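Local atomic coordinates of CaaX farnesyltransferase alpha subunit Ram2 (Aspergillus fumigatus, PDB entry 4L9P), a protein that probably serves as the alpha subunit of a heterodimeric prenyltransferase that attaches farnesyl groups to proteins ending in a CaaX motif. Residues W25-P30 and S70-R75; V131-R136 and R172-W177. The protein carries 1 engineered substitution. All coordinates share one frame; numbering follows the deposited sequence.

Interaction 1: W25-P30 and S70-R75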
ATOM      1  N   TRP A  25      36.129  13.748 -19.437  1.00 18.24           N
ATOM      2  CA  TRP A  25      35.700  12.364 -19.243  1.00 18.64           C
ATOM      3  C   TRP A  25      36.658  11.406 -19.918  1.00 19.89           C
ATOM      4  O   TRP A  25      36.426  10.198 -19.959  1.00 21.28           O
ATOM      5  CB  TRP A  25      34.271  12.206 -19.800  1.00 18.05           C
ATOM      6  CG  TRP A  25      33.266  12.773 -18.845  1.00 16.39           C
ATOM      7  CD1 TRP A  25      32.677  14.012 -18.879  1.00 15.91           C
ATOM      8  CD2 TRP A  25      32.816  12.134 -17.665  1.00 16.02           C
ATOM      9  NE1 TRP A  25      31.842  14.172 -17.787  1.00 16.25           N
ATOM     10  CE2 TRP A  25      31.921  13.031 -17.022  1.00 15.47           C
ATOM     11  CE3 TRP A  25      33.096  10.904 -17.079  1.00 17.40           C
ATOM     12  CZ2 TRP A  25      31.284  12.716 -15.820  1.00 15.93           C
ATOM     13  CZ3 TRP A  25      32.414  10.562 -15.892  1.00 18.05           C
ATOM     14  CH2 TRP A  25      31.544  11.492 -15.282  1.00 17.35           C
ATOM     15  N   ALA A  26      37.743  11.945 -20.486  1.00 20.25           N
ATOM     16  CA  ALA A  26      38.648  11.054 -21.193  1.00 22.06           C
ATOM     17  C   ALA A  26      39.289   9.968 -20.349  1.00 24.34           C
ATOM     18  O   ALA A  26      39.541   8.904 -20.875  1.00 27.11           O
ATOM     19  CB  ALA A  26      39.776  11.900 -21.910  1.00 21.98           C
ATOM     20  N   SER A  27      39.557  10.225 -19.064  1.00 25.24           N
ATOM     21  CA  SER A  27      40.310   9.304 -18.190  1.00 25.12           C
ATOM     22  C   SER A  27      39.540   8.064 -17.765  1.00 27.60           C
ATOM     23  O   SER A  27      40.106   7.235 -17.035  1.00 28.76           O
ATOM     24  CB  SER A  27      40.919  10.027 -16.950  1.00 24.83           C
ATOM     25  OG  SER A  27      39.894  10.408 -15.988  1.00 25.48           O
ATOM     26  N   ILE A  28      38.278   7.919 -18.203  1.00 27.27           N
ATOM     27  CA  ILE A  28      37.475   6.757 -17.794  1.00 26.00           C
ATOM     28  C   ILE A  28      36.705   6.181 -18.986  1.00 24.86           C
ATOM     29  O   ILE A  28      36.249   6.918 -19.821  1.00 25.56           O
ATOM     30  CB  ILE A  28      36.599   7.095 -16.572  1.00 25.73           C
ATOM     31  CG1 ILE A  28      36.141   5.809 -15.870  1.00 26.85           C
ATOM     32  CG2 ILE A  28      35.433   7.990 -16.958  1.00 24.27           C
ATOM     33  CD1 ILE A  28      35.394   6.084 -14.533  1.00 28.02           C
ATOM     34  N   LYS A  29      36.652   4.850 -19.106  1.00 25.66           N
ATOM     35  CA  LYS A  29      35.950   4.163 -20.190  1.00 26.01           C
ATOM     36  C   LYS A  29      34.561   3.745 -19.720  1.00 25.18           C
ATOM     37  O   LYS A  29      34.454   3.110 -18.693  1.00 26.30           O
ATOM     38  CB  LYS A  29      36.683   2.902 -20.628  1.00 28.82           C
ATOM     39  CG  LYS A  29      37.960   3.242 -21.442  1.00 32.97           C
ATOM     40  CD  LYS A  29      38.837   2.036 -21.678  1.00 36.67           C
ATOM     41  CE  LYS A  29      40.264   2.466 -21.978  1.00 38.97           C
ATOM     42  NZ  LYS A  29      41.153   1.285 -22.244  1.00 41.11           N
ATOM     43  N   PRO A  30      33.539   4.039 -20.518  1.00 23.10           N
ATOM     44  CA  PRO A  30      32.155   3.703 -20.116  1.00 22.57           C
ATOM     45  C   PRO A  30      31.954   2.202 -20.183  1.00 23.44           C
ATOM     46  O   PRO A  30      32.697   1.501 -20.891  1.00 25.33           O
ATOM     47  CB  PRO A  30      31.300   4.396 -21.186  1.00 22.38           C
ATOM     48  CG  PRO A  30      32.254   4.599 -22.374  1.00 22.34           C
ATOM     49  CD  PRO A  30      33.597   4.785 -21.790  1.00 22.83           C
ATOM     50  N   SER A  70      33.675  12.560  -7.304  1.00 14.74           N
ATOM     51  CA  SER A  70      34.296  13.644  -8.051  1.00 14.20           C
ATOM     52  C   SER A  70      33.254  14.650  -8.485  1.00 13.21           C
ATOM     53  O   SER A  70      32.046  14.353  -8.554  1.00 14.70           O
ATOM     54  CB  SER A  70      34.959  13.044  -9.285  1.00 14.07           C
ATOM     55  OG  SER A  70      33.975  12.637 -10.231  1.00 15.06           O
ATOM     56  N   GLU A  71      33.681  15.832  -8.826  1.00 14.53           N
ATOM     57  CA  GLU A  71      32.783  16.817  -9.400  1.00 14.39           C
ATOM     58  C   GLU A  71      32.167  16.374 -10.730  1.00 13.71           C
ATOM     59  O   GLU A  71      30.964  16.630 -10.980  1.00 12.95           O
ATOM     60  CB  GLU A  71      33.509  18.159  -9.584  1.00 15.93           C
ATOM     61  CG  GLU A  71      33.919  18.797  -8.268  1.00 19.15           C
ATOM     62  CD  GLU A  71      32.767  19.417  -7.510  1.00 21.52           C
ATOM     63  OE1 GLU A  71      31.647  19.543  -8.060  1.00 23.12           O
ATOM     64  OE2 GLU A  71      32.984  19.784  -6.328  1.00 23.28           O
ATOM     65  N   ARG A  72      32.937  15.741 -11.617  1.00 12.65           N
ATOM     66  CA  ARG A  72      32.354  15.282 -12.868  1.00 13.34           C
ATOM     67  C   ARG A  72      31.246  14.256 -12.594  1.00 12.48           C
ATOM     68  O   ARG A  72      30.216  14.279 -13.262  1.00 12.04           O
ATOM     69  CB  ARG A  72      33.404  14.747 -13.883  1.00 14.21           C
ATOM     70  CG  ARG A  72      34.096  13.465 -13.474  1.00 14.29           C
ATOM     71  CD  ARG A  72      35.076  12.977 -14.601  1.00 15.67           C
ATOM     72  NE  ARG A  72      35.663  11.742 -14.141  1.00 16.53           N
ATOM     73  CZ  ARG A  72      36.718  11.192 -14.696  1.00 17.70           C
ATOM     74  NH1 ARG A  72      37.261  11.794 -15.764  1.00 17.89           N
ATOM     75  NH2 ARG A  72      37.197  10.067 -14.194  1.00 19.56           N
ATOM     76  N   ALA A  73      31.487  13.347 -11.658  1.00 12.96           N
ATOM     77  CA  ALA A  73      30.474  12.335 -11.325  1.00 12.70           C
ATOM     78  C   ALA A  73      29.244  13.007 -10.764  1.00 11.66           C
ATOM     79  O   ALA A  73      28.104  12.584 -11.079  1.00 11.22           O
ATOM     80  CB  ALA A  73      31.058  11.325 -10.327  1.00 12.88           C
ATOM     81  N   LEU A  74      29.432  14.036  -9.951  1.00 10.87           N
ATOM     82  CA  LEU A  74      28.282  14.757  -9.412  1.00 10.49           C
ATOM     83  C   LEU A  74      27.439  15.383 -10.541  1.00 10.76           C
ATOM     84  O   LEU A  74      26.211  15.239 -10.581  1.00 11.12           O
ATOM     85  CB  LEU A  74      28.734  15.784  -8.356  1.00 10.92           C
ATOM     86  CG  LEU A  74      27.609  16.584  -7.662  1.00 11.41           C
ATOM     87  CD1 LEU A  74      26.708  15.635  -6.813  1.00 12.01           C
ATOM     88  CD2 LEU A  74      28.243  17.691  -6.792  1.00 12.88           C
ATOM     89  N   ARG A  75      28.065  16.049 -11.495  1.00 11.08           N
ATOM     90  CA  ARG A  75      27.377  16.624 -12.662  1.00 10.88           C
ATOM     91  C   ARG A  75      26.682  15.529 -13.492  1.00  9.74           C
ATOM     92  O   ARG A  75      25.520  15.682 -13.900  1.00 10.72           O
ATOM     93  CB  ARG A  75      28.378  17.354 -13.565  1.00 14.54           C
ATOM     94  CG  ARG A  75      28.900  18.649 -12.987  1.00 19.13           C
ATOM     95  CD  ARG A  75      29.623  19.516 -14.080  1.00 24.09           C
ATOM     96  NE  ARG A  75      30.565  18.761 -14.926  1.00 27.62           N
ATOM     97  CZ  ARG A  75      31.855  18.548 -14.647  1.00 28.71           C
ATOM     98  NH1 ARG A  75      32.415  19.061 -13.546  1.00 26.96           N
ATOM     99  NH2 ARG A  75      32.594  17.839 -15.503  1.00 29.67           N
TER
HETATM  100  O   HOH W   1      30.082  16.702 -17.394  1.00 30.14           O
HETATM  101  O   HOH W   2      39.618   8.350 -14.198  1.00 34.78           O

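Interaction 2: V131-R136 and R172-W177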
ATOM      1  N   VAL A 131      17.765  12.531   3.675  1.00  4.91           N
ATOM      2  CA  VAL A 131      19.202  12.161   3.791  1.00  6.57           C
ATOM      3  C   VAL A 131      20.028  13.435   4.025  1.00  7.70           C
ATOM      4  O   VAL A 131      20.883  13.448   4.908  1.00  9.41           O
ATOM      5  CB  VAL A 131      19.656  11.389   2.508  1.00  7.07           C
ATOM      6  CG1 VAL A 131      21.186  11.206   2.477  1.00  8.66           C
ATOM      7  CG2 VAL A 131      18.945  10.031   2.499  1.00  7.57           C
ATOM      8  N   LEU A 132      19.776  14.481   3.256  1.00  7.04           N
ATOM      9  CA  LEU A 132      20.549  15.696   3.398  1.00  6.83           C
ATOM     10  C   LEU A 132      20.236  16.423   4.677  1.00  5.80           C
ATOM     11  O   LEU A 132      21.150  16.805   5.442  1.00  7.30           O
ATOM     12  CB  LEU A 132      20.236  16.646   2.255  1.00  7.97           C
ATOM     13  CG  LEU A 132      20.516  16.163   0.823  1.00  9.96           C
ATOM     14  CD1 LEU A 132      19.917  17.210  -0.175  1.00 11.03           C
ATOM     15  CD2 LEU A 132      21.978  15.946   0.612  1.00 12.46           C
ATOM     16  N   MET A 133      18.937  16.607   4.963  1.00  5.83           N
ATOM     17  CA  MET A 133      18.528  17.436   6.075  1.00  6.95           C
ATOM     18  C   MET A 133      18.828  16.789   7.439  1.00  7.99           C
ATOM     19  O   MET A 133      18.933  17.487   8.478  1.00 10.67           O
ATOM     20  CB  MET A 133      17.012  17.646   5.951  1.00  8.25           C
ATOM     21  CG  MET A 133      16.426  18.723   6.913  1.00  9.63           C
ATOM     22  SD  MET A 133      17.079  20.377   6.653  1.00 10.34           S
ATOM     23  CE  MET A 133      16.763  20.621   4.938  1.00 10.76           C
ATOM     24  N   SER A 134      19.031  15.494   7.440  1.00  8.69           N
ATOM     25  CA  SER A 134      19.375  14.789   8.676  1.00 10.11           C
ATOM     26  C   SER A 134      20.805  15.091   9.137  1.00 11.33           C
ATOM     27  O   SER A 134      21.184  14.681  10.243  1.00 12.22           O
ATOM     28  CB  SER A 134      19.200  13.268   8.495  1.00 12.79           C
ATOM     29  OG  SER A 134      20.166  12.758   7.614  1.00 13.74           O
ATOM     30  N   SER A 135      21.613  15.746   8.295  1.00 10.94           N
ATOM     31  CA  SER A 135      23.006  15.997   8.716  1.00 13.00           C
ATOM     32  C   SER A 135      23.052  17.214   9.619  1.00 12.56           C
ATOM     33  O   SER A 135      22.939  18.375   9.120  1.00 12.15           O
ATOM     34  CB  SER A 135      23.854  16.247   7.507  1.00 14.52           C
ATOM     35  OG  SER A 135      25.181  16.554   8.003  1.00 17.67           O
ATOM     36  N   ARG A 136      23.251  16.980  10.923  1.00 13.01           N
ATOM     37  CA  ARG A 136      23.217  18.078  11.898  1.00 15.83           C
ATOM     38  C   ARG A 136      24.408  19.050  11.731  1.00 16.21           C
ATOM     39  O   ARG A 136      24.302  20.252  12.043  1.00 16.45           O
ATOM     40  CB  ARG A 136      23.097  17.521  13.336  1.00 18.06           C
ATOM     41  CG  ARG A 136      21.606  17.161  13.655  1.00 20.10           C
ATOM     42  CD  ARG A 136      21.407  16.665  15.098  1.00 22.17           C
ATOM     43  NE  ARG A 136      20.110  16.029  15.268  1.00 22.57           N
ATOM     44  CZ  ARG A 136      18.947  16.676  15.371  1.00 23.92           C
ATOM     45  NH1 ARG A 136      18.887  17.996  15.283  1.00 25.05           N
ATOM     46  NH2 ARG A 136      17.864  15.979  15.574  1.00 24.93           N
ATOM     47  N   ARG A 172       9.812  15.402  13.864  1.00  6.16           N
ATOM     48  CA  ARG A 172      10.500  14.623  14.880  1.00  7.68           C
ATOM     49  C   ARG A 172      11.957  15.039  14.972  1.00  6.85           C
ATOM     50  O   ARG A 172      12.510  15.158  16.085  1.00  9.19           O
ATOM     51  CB  ARG A 172      10.383  13.144  14.536  1.00  9.55           C
ATOM     52  CG  ARG A 172      10.984  12.279  15.593  1.00 12.61           C
ATOM     53  CD  ARG A 172      10.671  10.793  15.294  1.00 16.60           C
ATOM     54  NE  ARG A 172      11.254   9.914  16.309  1.00 22.71           N
ATOM     55  CZ  ARG A 172      10.602   9.558  17.422  1.00 23.86           C
ATOM     56  NH1 ARG A 172       9.391  10.104  17.690  1.00 23.46           N
ATOM     57  NH2 ARG A 172      11.191   8.749  18.288  1.00 25.58           N
ATOM     58  N   HIS A 173      12.601  15.288  13.839  1.00  7.08           N
ATOM     59  CA  HIS A 173      14.039  15.563  13.824  1.00  6.55           C
ATOM     60  C   HIS A 173      14.368  16.871  14.511  1.00  7.83           C
ATOM     61  O   HIS A 173      15.319  16.920  15.329  1.00  8.75           O
ATOM     62  CB  HIS A 173      14.525  15.606  12.393  1.00  7.56           C
ATOM     63  CG  HIS A 173      15.992  15.831  12.275  1.00  7.61           C
ATOM     64  ND1 HIS A 173      16.900  14.815  12.489  1.00  9.55           N
ATOM     65  CD2 HIS A 173      16.713  16.939  11.923  1.00  7.41           C
ATOM     66  CE1 HIS A 173      18.124  15.288  12.285  1.00  9.75           C
ATOM     67  NE2 HIS A 173      18.044  16.580  11.958  1.00  9.47           N
ATOM     68  N   PHE A 174      13.640  17.931  14.199  1.00  6.98           N
ATOM     69  CA  PHE A 174      13.907  19.262  14.795  1.00  7.62           C
ATOM     70  C   PHE A 174      13.016  19.562  16.006  1.00  8.32           C
ATOM     71  O   PHE A 174      13.040  20.652  16.564  1.00 10.36           O
ATOM     72  CB  PHE A 174      13.750  20.323  13.725  1.00  8.61           C
ATOM     73  CG  PHE A 174      14.869  20.325  12.723  1.00  7.47           C
ATOM     74  CD1 PHE A 174      16.208  20.514  13.114  1.00  9.29           C
ATOM     75  CD2 PHE A 174      14.572  20.207  11.373  1.00  7.82           C
ATOM     76  CE1 PHE A 174      17.220  20.530  12.161  1.00  9.64           C
ATOM     77  CE2 PHE A 174      15.585  20.212  10.406  1.00  8.69           C
ATOM     78  CZ  PHE A 174      16.946  20.410  10.806  1.00  9.58           C
ATOM     79  N   LYS A 175      12.244  18.563  16.423  1.00  7.91           N
ATOM     80  CA  LYS A 175      11.400  18.638  17.646  1.00  9.19           C
ATOM     81  C   LYS A 175      10.385  19.802  17.518  1.00  9.05           C
ATOM     82  O   LYS A 175      10.311  20.705  18.358  1.00 11.18           O
ATOM     83  CB  LYS A 175      12.255  18.775  18.952  1.00 11.11           C
ATOM     84  CG  LYS A 175      13.222  17.587  19.073  1.00 15.45           C
ATOM     85  CD  LYS A 175      13.947  17.581  20.468  1.00 20.12           C
ATOM     86  CE  LYS A 175      15.003  16.475  20.539  1.00 23.93           C
ATOM     87  NZ  LYS A 175      14.396  15.100  20.416  1.00 26.75           N
ATOM     88  N   LEU A 176       9.588  19.724  16.463  1.00  7.08           N
ATOM     89  CA  LEU A 176       8.691  20.815  16.061  1.00  7.25           C
ATOM     90  C   LEU A 176       7.237  20.616  16.491  1.00  7.33           C
ATOM     91  O   LEU A 176       6.357  21.319  16.013  1.00  6.85           O
ATOM     92  CB  LEU A 176       8.763  21.046  14.549  1.00  6.75           C
ATOM     93  CG  LEU A 176      10.162  21.258  13.996  1.00  6.77           C
ATOM     94  CD1 LEU A 176      10.008  21.413  12.476  1.00  7.49           C
ATOM     95  CD2 LEU A 176      10.772  22.501  14.624  1.00  7.62           C
ATOM     96  N   TRP A 177       6.951  19.664  17.392  1.00  7.15           N
ATOM     97  CA  TRP A 177       5.528  19.352  17.715  1.00  7.82           C
ATOM     98  C   TRP A 177       4.804  20.600  18.168  1.00  8.22           C
ATOM     99  O   TRP A 177       3.626  20.784  17.795  1.00  9.42           O
ATOM    100  CB  TRP A 177       5.385  18.281  18.771  1.00  8.10           C
ATOM    101  CG  TRP A 177       5.950  16.961  18.393  1.00  9.17           C
ATOM    102  CD1 TRP A 177       5.288  15.938  17.757  1.00  9.92           C
ATOM    103  CD2 TRP A 177       7.262  16.479  18.668  1.00  9.68           C
ATOM    104  NE1 TRP A 177       6.120  14.856  17.594  1.00 10.60           N
ATOM    105  CE2 TRP A 177       7.347  15.173  18.124  1.00 11.05           C
ATOM    106  CE3 TRP A 177       8.393  17.022  19.291  1.00 12.51           C
ATOM    107  CZ2 TRP A 177       8.475  14.385  18.244  1.00 13.38           C
ATOM    108  CZ3 TRP A 177       9.523  16.226  19.405  1.00 13.27           C
ATOM    109  CH2 TRP A 177       9.556  14.921  18.867  1.00 13.94           C
TER
HETATM  110  O   HOH W   3      19.999  18.126  10.865  1.00 10.10           O

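Interaction 1: W25-P30 and S70-R75
W25 and R72 face each other with their CA atoms 7.8 Å apart, W25 opening a type I beta turn that ends at I28 and R72 lying in the first turn of helix 71-83. S70 is the N-cap of this helix; its OG accepts from A73 N at 3.0 Å. The main apolar evidence is the aliphatic chain of R72 laid over one face of the W25 indole. R72 CD stands 3.6 Å from the centroid of the six-membered ring and 5° off its normal, a CH-pi contact, while R72 CB approaches W25 CZ2 to 3.5 Å. R72 CG is placed between the backbone N and the carbonyl carbon (chi1 67°), and the chain, extended from CG to NE, crosses the indole and brings NE toward the beta turn; the guanidinium beyond it lies nearly parallel to the ring. There R72 NH1 donates to S27 OG (3.0 Å, 147° at the hydrogen), with the oxygen close to the guanidinium plane. A water that accepts from R72 NH2 at 3.0 Å also bonds S27 OG, and I28 CG2 sits over a guanidinium face. E68 forms a salt bridge with R72 NE and the carbonyl of E24 accepts from R72 NH1, so several partners fix the rotation of the group. A second water, in the planes of both the indole and the R75 guanidinium, accepts from W25 NE1 (3.1 Å) and R75 NE (3.3 Å); R75 also pairs with E24. W25 further meets Y19, Y59 and V63. R72 thus joins an N-terminal loop to the N-capped start of helix 71-83, where the helical-repeat array of the prenyltransferase alpha family begins.

Interaction 2: V131-R136 and R172-W177
R136 and H173 make the central contact, a stack in which the guanidinium lies flat on the imidazole, centres 3.7 Å apart and planes at 11°. The two side chains reach tip to tip, with R136 NH2 over the H173 face and offset toward its rim. A positive group lying on the ring would be expected to disfavour protonation of the imidazole.

Hydrogen bonding locks this stack. R136 NH2 donates to H173 O at 2.7 Å and 161°, close to the guanidinium plane but tilted from the carbonyl plane, so one arginine grips both the ring and the backbone of the same residue. A water in the plane of the imidazole joins H173 NE2 (2.7 Å) to M133 O (2.7 Å), to which it donates.

Apolar contact comes from M133, whose CG meets F174 CE2 at 3.9 Å near the ring plane. Its SD lies at the ring edge, 5.2 Å from the F174 centroid, a Met-aromatic contact, while H173 CD2 stands over the centre of the same ring.

The contact ties the C-terminal ends of helices 123-133 and 161-174. M133 also touches I109 of helix 105-118, and Y166 and W169 of helix 161-174; W169 in turn stacks with H173.

Overall arrangement
Interactions 1 and 2 follow in series along the chain, their centres 33 Å apart and their nearest atoms about 9 Å apart, so they do not touch. Helix 88-100 bridges them: A73 and L74 of interaction 1 pack on it, as do V131 and L132 of interaction 2, and L98 meets both L74 and L132. Interaction 1 is peripheral, its centre about 38 Å from the centre of the chain, against about 16 Å for the centre of interaction 2. Neither is touched by another protein chain of the assembly. A bound 1,2-ethanediol, probably from the crystallisation liquor, comes within about 4 Å of the S134 side chain.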